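Local structure of DNA ligase (Archaeoglobus fulgidus, 3GDE) at residues Q232-L237 with N417-K422; A247-K252 with V400-P405. The protein probably seals nicks in double-stranded DNA during replication, recombination and repair, using ATP and passing through an AMP-lysine intermediate. One frame throughout, in Å; residues are numbered along the deposited sequence.

Contact 1 of 2, residues Q232-L237 with N417-K422; sequences QVAESL and NWLKVK. With PO4 (phosphate ion), chain C; PO4 (phosphate ion), chain B.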
loop_
_atom_site.group_PDB
_atom_site.type_symbol
_atom_site.label_atom_id
_atom_site.label_comp_id
_atom_site.label_asym_id
_atom_site.label_seq_id
_atom_site.Cartn_x
_atom_site.Cartn_y
_atom_site.Cartn_z
ATOM N N GLN A 232 18.169 -4.185 1.222
ATOM C CA GLN A 232 18.198 -5.622 0.939
ATOM C C GLN A 232 18.630 -6.419 2.168
ATOM O O GLN A 232 19.363 -5.918 3.008
ATOM C CB GLN A 232 19.160 -5.937 -0.211
ATOM C CG GLN A 232 18.638 -5.578 -1.587
ATOM C CD GLN A 232 19.635 -5.925 -2.684
ATOM O OE1 GLN A 232 20.530 -6.762 -2.494
ATOM N NE2 GLN A 232 19.481 -5.286 -3.846
ATOM N N VAL A 233 18.175 -7.663 2.267
ATOM C CA VAL A 233 18.653 -8.540 3.329
ATOM C C VAL A 233 20.047 -9.056 2.947
ATOM O O VAL A 233 20.235 -9.610 1.873
ATOM C CB VAL A 233 17.678 -9.720 3.639
ATOM C CG1 VAL A 233 18.194 -10.550 4.819
ATOM C CG2 VAL A 233 16.268 -9.217 3.928
ATOM N N ALA A 234 21.022 -8.834 3.823
ATOM C CA ALA A 234 22.373 -9.350 3.624
ATOM C C ALA A 234 22.435 -10.809 4.037
ATOM O O ALA A 234 21.737 -11.224 4.967
ATOM C CB ALA A 234 23.387 -8.534 4.428
ATOM N N GLU A 235 23.273 -11.574 3.345
ATOM C CA GLU A 235 23.499 -12.988 3.651
ATOM C C GLU A 235 24.105 -13.135 5.040
ATOM O O GLU A 235 23.653 -13.948 5.848
ATOM C CB GLU A 235 24.454 -13.596 2.625
ATOM C CG GLU A 235 24.201 -13.167 1.177
ATOM C CD GLU A 235 25.425 -13.356 0.284
ATOM O OE1 GLU A 235 25.603 -12.551 -0.664
ATOM O OE2 GLU A 235 26.215 -14.299 0.534
ATOM N N SER A 236 25.132 -12.328 5.300
ATOM C CA SER A 236 25.833 -12.322 6.574
ATOM C C SER A 236 26.459 -10.959 6.831
ATOM O O SER A 236 26.600 -10.137 5.922
ATOM C CB SER A 236 26.926 -13.395 6.594
ATOM O OG SER A 236 28.023 -13.016 5.775
ATOM N N LEU A 237 26.849 -10.750 8.085
ATOM C CA LEU A 237 27.488 -9.524 8.542
ATOM C C LEU A 237 28.808 -9.221 7.809
ATOM O O LEU A 237 29.019 -8.100 7.335
ATOM C CB LEU A 237 27.698 -9.626 10.054
ATOM C CG LEU A 237 28.147 -8.434 10.886
ATOM C CD1 LEU A 237 27.506 -8.538 12.252
ATOM C CD2 LEU A 237 29.665 -8.419 11.005
ATOM N N ASN A 417 22.859 -0.578 -1.520
ATOM C CA ASN A 417 23.472 0.525 -0.766
ATOM C C ASN A 417 23.139 0.511 0.731
ATOM O O ASN A 417 23.889 1.045 1.552
ATOM C CB ASN A 417 23.113 1.880 -1.380
ATOM C CG ASN A 417 23.966 2.223 -2.602
ATOM O OD1 ASN A 417 23.641 3.144 -3.359
ATOM N ND2 ASN A 417 25.060 1.493 -2.793
ATOM N N TRP A 418 21.995 -0.078 1.064
ATOM C CA TRP A 418 21.611 -0.338 2.443
ATOM C C TRP A 418 21.380 -1.828 2.524
ATOM O O TRP A 418 20.750 -2.423 1.631
ATOM C CB TRP A 418 20.306 0.371 2.802
ATOM C CG TRP A 418 20.340 1.878 2.905
ATOM C CD1 TRP A 418 21.335 2.726 2.488
ATOM C CD2 TRP A 418 19.289 2.718 3.421
ATOM N NE1 TRP A 418 20.980 4.033 2.745
ATOM C CE2 TRP A 418 19.732 4.056 3.315
ATOM C CE3 TRP A 418 18.028 2.462 3.985
ATOM C CZ2 TRP A 418 18.954 5.143 3.748
ATOM C CZ3 TRP A 418 17.260 3.542 4.420
ATOM C CH2 TRP A 418 17.729 4.865 4.297
ATOM N N LEU A 419 21.895 -2.435 3.589
ATOM C CA LEU A 419 21.659 -3.857 3.848
ATOM C C LEU A 419 21.210 -4.060 5.294
ATOM O O LEU A 419 21.777 -3.466 6.215
ATOM C CB LEU A 419 22.920 -4.676 3.551
ATOM C CG LEU A 419 23.527 -4.606 2.143
ATOM C CD1 LEU A 419 24.961 -5.103 2.182
ATOM C CD2 LEU A 419 22.723 -5.393 1.102
ATOM N N LYS A 420 20.177 -4.874 5.489
ATOM C CA LYS A 420 19.801 -5.288 6.831
ATOM C C LYS A 420 20.415 -6.640 7.155
ATOM O O LYS A 420 20.336 -7.578 6.365
ATOM C CB LYS A 420 18.270 -5.291 7.070
ATOM C CG LYS A 420 17.382 -5.443 5.841
ATOM C CD LYS A 420 15.884 -5.455 6.197
ATOM C CE LYS A 420 15.075 -4.782 5.093
ATOM N NZ LYS A 420 13.637 -5.168 5.053
ATOM N N VAL A 421 21.060 -6.720 8.310
ATOM C CA VAL A 421 21.509 -8.001 8.836
ATOM C C VAL A 421 20.902 -8.202 10.219
ATOM O O VAL A 421 21.191 -7.469 11.169
ATOM C CB VAL A 421 23.062 -8.153 8.832
ATOM C CG1 VAL A 421 23.724 -6.890 9.265
ATOM C CG2 VAL A 421 23.502 -9.336 9.700
ATOM N N LYS A 422 20.011 -9.172 10.305
ATOM C CA LYS A 422 19.373 -9.476 11.566
ATOM C C LYS A 422 19.447 -10.946 11.877
ATOM O O LYS A 422 19.638 -11.767 10.982
ATOM C CB LYS A 422 17.927 -8.963 11.612
ATOM C CG LYS A 422 17.124 -9.104 10.358
ATOM C CD LYS A 422 16.059 -8.029 10.358
ATOM C CE LYS A 422 14.834 -8.460 9.599
ATOM N NZ LYS A 422 13.703 -8.861 10.455
HETATM P P PO4 C . 11.813 -6.044 8.070
HETATM O O1 PO4 C . 11.965 -5.749 9.543
HETATM O O2 PO4 C . 13.023 -6.739 7.499
HETATM O O3 PO4 C . 10.586 -6.899 7.874
HETATM O O4 PO4 C . 11.656 -4.737 7.339
HETATM P P PO4 B . 10.747 -3.429 4.255
HETATM O O1 PO4 B . 10.372 -2.156 4.988
HETATM O O2 PO4 B . 12.218 -3.353 3.946
HETATM O O3 PO4 B . 10.488 -4.644 5.117
HETATM O O4 PO4 B . 9.945 -3.520 2.986
HETATM O O HOH W 1 20.170 -11.062 7.588
#
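Gln-232 meets Leu-419 and Lys-420 where two short strands run parallel, and three backbone hydrogen bonds set the register. The backbone N-H of Gln-232 donates to Trp-418 O, N to O 3.2 Å, and Lys-420 N returns a bond to Gln-232 O at 2.8 Å. The third, from Ala-234 N to Lys-420 O, is 2.9 Å long and nearly straight, with 169° at the hydrogen. Gln-232 O also receives the CA-H of Leu-419, so two successive residues of the partner strand close on one carbonyl.

Side chains alternate between the faces. Gln-232 and Leu-419 share one, where Gln-232 CB lies 3.8 Å from Leu-419 CD2 and the methyl of Ala-234 adds to the patch against Leu-419 CB. Val-233 and Lys-420 project on the other. Here Lys-420 has an unusual first torsion, chi1 24°, which leaves CG 3.5 Å from Gln-232 O. Its chain then runs out to NZ, which is gripped by two phosphate ions: NZ donates to O2 of the chain B phosphate at 2.6 Å and to O2 of the chain C phosphate at 3.0 Å, with a further bond to O4 of the latter. The ions probably come from the crystallisation liquor, yet their place is consistent with the predicted role of Lys-420 in binding ATP. The sequence Lys-Val-Lys at 420-422 matches motif V of the nucleotidyltransferases.

Val-421 carries the apolar end. Its CG2, anti to the backbone N, lies 4.2 Å from Leu-237 CB, at the start of helix 237-243, just after the N-cap residue Ser-236. Beyond these residues, Leu-237 and Val-421 both pack on Tyr-389 of helix 382-394, while strand 399-403 pairs with the other edge of strand 419-422.

Contact 2 of 2, residues A247-K252 with V400-P405; sequences AAVEWK and VMIKLP. With PO4 (phosphate ion), chain C.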
loop_
_atom_site.group_PDB
_atom_site.type_symbol
_atom_site.label_atom_id
_atom_site.label_comp_id
_atom_site.label_asym_id
_atom_site.label_seq_id
_atom_site.Cartn_x
_atom_site.Cartn_y
_atom_site.Cartn_z
ATOM N N ALA A 247 31.871 1.126 6.063
ATOM C CA ALA A 247 30.412 1.153 6.113
ATOM C C ALA A 247 29.899 1.980 7.272
ATOM O O ALA A 247 30.475 1.960 8.363
ATOM C CB ALA A 247 29.859 -0.263 6.202
ATOM N N ALA A 248 28.819 2.718 7.024
ATOM C CA ALA A 248 28.062 3.364 8.089
ATOM C C ALA A 248 27.122 2.315 8.681
ATOM O O ALA A 248 26.365 1.666 7.952
ATOM C CB ALA A 248 27.285 4.549 7.549
ATOM N N VAL A 249 27.193 2.128 9.996
ATOM C CA VAL A 249 26.445 1.065 10.655
ATOM C C VAL A 249 25.565 1.644 11.744
ATOM O O VAL A 249 26.016 2.437 12.563
ATOM C CB VAL A 249 27.370 -0.038 11.260
ATOM C CG1 VAL A 249 26.541 -1.221 11.762
ATOM C CG2 VAL A 249 28.393 -0.531 10.243
ATOM N N GLU A 250 24.300 1.237 11.733
ATOM C CA GLU A 250 23.329 1.650 12.731
ATOM C C GLU A 250 22.606 0.413 13.246
ATOM O O GLU A 250 22.678 -0.647 12.645
ATOM C CB GLU A 250 22.311 2.618 12.118
ATOM C CG GLU A 250 22.897 3.943 11.651
ATOM C CD GLU A 250 22.153 4.561 10.466
ATOM O OE1 GLU A 250 21.037 4.102 10.124
ATOM O OE2 GLU A 250 22.705 5.516 9.869
ATOM N N TRP A 251 21.918 0.560 14.369
ATOM C CA TRP A 251 21.021 -0.470 14.862
ATOM C C TRP A 251 19.850 -0.633 13.895
ATOM O O TRP A 251 19.398 0.341 13.302
ATOM C CB TRP A 251 20.489 -0.079 16.249
ATOM C CG TRP A 251 21.455 -0.290 17.384
ATOM C CD1 TRP A 251 22.805 -0.517 17.295
ATOM C CD2 TRP A 251 21.148 -0.266 18.787
ATOM N NE1 TRP A 251 23.349 -0.652 18.549
ATOM C CE2 TRP A 251 22.357 -0.495 19.483
ATOM C CE3 TRP A 251 19.969 -0.067 19.522
ATOM C CZ2 TRP A 251 22.419 -0.545 20.879
ATOM C CZ3 TRP A 251 20.032 -0.105 20.905
ATOM C CH2 TRP A 251 21.247 -0.343 21.570
ATOM N N LYS A 252 19.389 -1.867 13.713
ATOM C CA LYS A 252 18.057 -2.094 13.182
ATOM C C LYS A 252 17.064 -2.308 14.318
ATOM O O LYS A 252 17.096 -3.343 14.993
ATOM C CB LYS A 252 18.002 -3.278 12.222
ATOM C CG LYS A 252 16.649 -3.340 11.542
ATOM C CD LYS A 252 16.598 -4.390 10.477
ATOM C CE LYS A 252 15.411 -4.158 9.566
ATOM N NZ LYS A 252 14.127 -4.249 10.300
ATOM N N VAL A 400 21.605 -5.027 12.720
ATOM C CA VAL A 400 22.210 -3.791 12.236
ATOM C C VAL A 400 21.839 -3.434 10.804
ATOM O O VAL A 400 21.594 -4.311 9.973
ATOM C CB VAL A 400 23.768 -3.790 12.363
ATOM C CG1 VAL A 400 24.206 -3.650 13.826
ATOM C CG2 VAL A 400 24.369 -5.025 11.720
ATOM N N MET A 401 21.795 -2.130 10.539
ATOM C CA MET A 401 21.738 -1.626 9.179
ATOM C C MET A 401 23.161 -1.291 8.780
ATOM O O MET A 401 23.903 -0.689 9.561
ATOM C CB MET A 401 20.838 -0.384 9.076
ATOM C CG MET A 401 19.380 -0.615 9.470
ATOM S SD MET A 401 18.547 -1.795 8.382
ATOM C CE MET A 401 18.596 -0.923 6.826
ATOM N N ILE A 402 23.543 -1.692 7.573
ATOM C CA ILE A 402 24.872 -1.412 7.035
ATOM C C ILE A 402 24.748 -0.639 5.731
ATOM O O ILE A 402 24.218 -1.152 4.741
ATOM C CB ILE A 402 25.684 -2.712 6.820
ATOM C CG1 ILE A 402 25.924 -3.408 8.172
ATOM C CG2 ILE A 402 27.013 -2.399 6.111
ATOM C CD1 ILE A 402 26.410 -4.822 8.076
ATOM N N LYS A 403 25.260 0.590 5.726
ATOM C CA LYS A 403 25.014 1.526 4.625
ATOM C C LYS A 403 26.295 2.120 4.039
ATOM O O LYS A 403 27.242 2.389 4.767
ATOM C CB LYS A 403 24.090 2.655 5.102
ATOM C CG LYS A 403 22.817 2.188 5.801
ATOM C CD LYS A 403 22.055 3.346 6.393
ATOM C CE LYS A 403 20.646 2.919 6.795
ATOM N NZ LYS A 403 19.900 4.046 7.409
ATOM N N LEU A 404 26.307 2.336 2.724
ATOM C CA LEU A 404 27.439 2.949 2.015
ATOM C C LEU A 404 27.497 4.442 2.344
ATOM O O LEU A 404 26.564 5.186 2.002
ATOM C CB LEU A 404 27.258 2.796 0.506
ATOM C CG LEU A 404 28.306 2.186 -0.426
ATOM C CD1 LEU A 404 28.268 2.941 -1.745
ATOM C CD2 LEU A 404 29.729 2.167 0.142
ATOM N N PRO A 405 28.578 4.890 3.014
ATOM C CA PRO A 405 28.690 6.293 3.451
ATOM C C PRO A 405 28.635 7.324 2.319
ATOM O O PRO A 405 28.345 8.489 2.573
ATOM C CB PRO A 405 30.051 6.335 4.165
ATOM C CG PRO A 405 30.304 4.918 4.563
ATOM C CD PRO A 405 29.744 4.097 3.442
HETATM P P PO4 C . 11.813 -6.044 8.070
HETATM O O1 PO4 C . 11.965 -5.749 9.543
HETATM O O2 PO4 C . 13.023 -6.739 7.499
HETATM O O3 PO4 C . 10.586 -6.899 7.874
HETATM O O4 PO4 C . 11.656 -4.737 7.339
#
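Val-249 packs against Val-400 and Ile-402 at the apolar centre of this strand pair. Its CG1, anti to the backbone N, lies 3.8 Å from Val-400 CB, and the same methyl is 4.2 Å from Ile-402 CG1. Further along, Ala-247 CB meets Ile-402 CG2 at 3.6 Å. Helix 382-394 lies against this side, with Met-388 on Val-249 and Tyr-389 on Val-400.

The backbones run antiparallel, their axes 152° apart. Ala-248 with Lys-403 and Glu-250 with Met-401 form hydrogen-bonded pairs, each closed by two N-H...O bonds, the Lys-403 N to Ala-248 O bond being 2.7 Å. Val-249 with Ile-402 is the non-hydrogen-bonded pair between them. This pairing joins two signatures of the nucleotidyltransferase adenylation domain: motif I, the KxDG sequence beginning at Lys-252, and motif IV, which includes Val-400 to Lys-403.

The face bearing Ala-248, Glu-250, Met-401 and Lys-403 is mixed and carries the charged pair. Lys-403 extends across Glu-250 at about a right angle, and its NZ makes a salt bridge to Glu-250 OE1 at 2.9 Å, arriving on the syn side, 24° out of the carboxylate plane. Phe-340 packs on both side chains, and Lys-403 also makes a cation-pi contact with Trp-418. Met-401, turned at chi2 (-63°), brings SD to 3.9 Å from Lys-252 CD. Past this contact the chain of Lys-252, the predicted AMP-accepting lysine, bends at its last torsion; its NZ donates to O1 of the chain C phosphate at 2.7 Å and forms a salt bridge with Glu-398.

In the fold
Both contacts belong to the adenylation domain, their centres about 9 Å apart, and adjoin where strands 419-422 and 399-403 pair: Leu-419 O and Val-421 O probably accept hydrogen bonds from Ile-402 N and Val-400 N. Contact 2 is the more buried, with seven of eleven touching residues buried against four of nine, and the larger, 567 Å² against 408 Å². It has antiparallel pairing, valine, isoleucine and alanine packing and an internal salt bridge; contact 1 has parallel pairing, apolar packing and no charged pair between its segments, its Lys-420 turning to the phosphates. They converge on the chain C phosphate, and Val-421 CG1 packs 3.6 Å from Ile-402 CD1, joining their apolar sides.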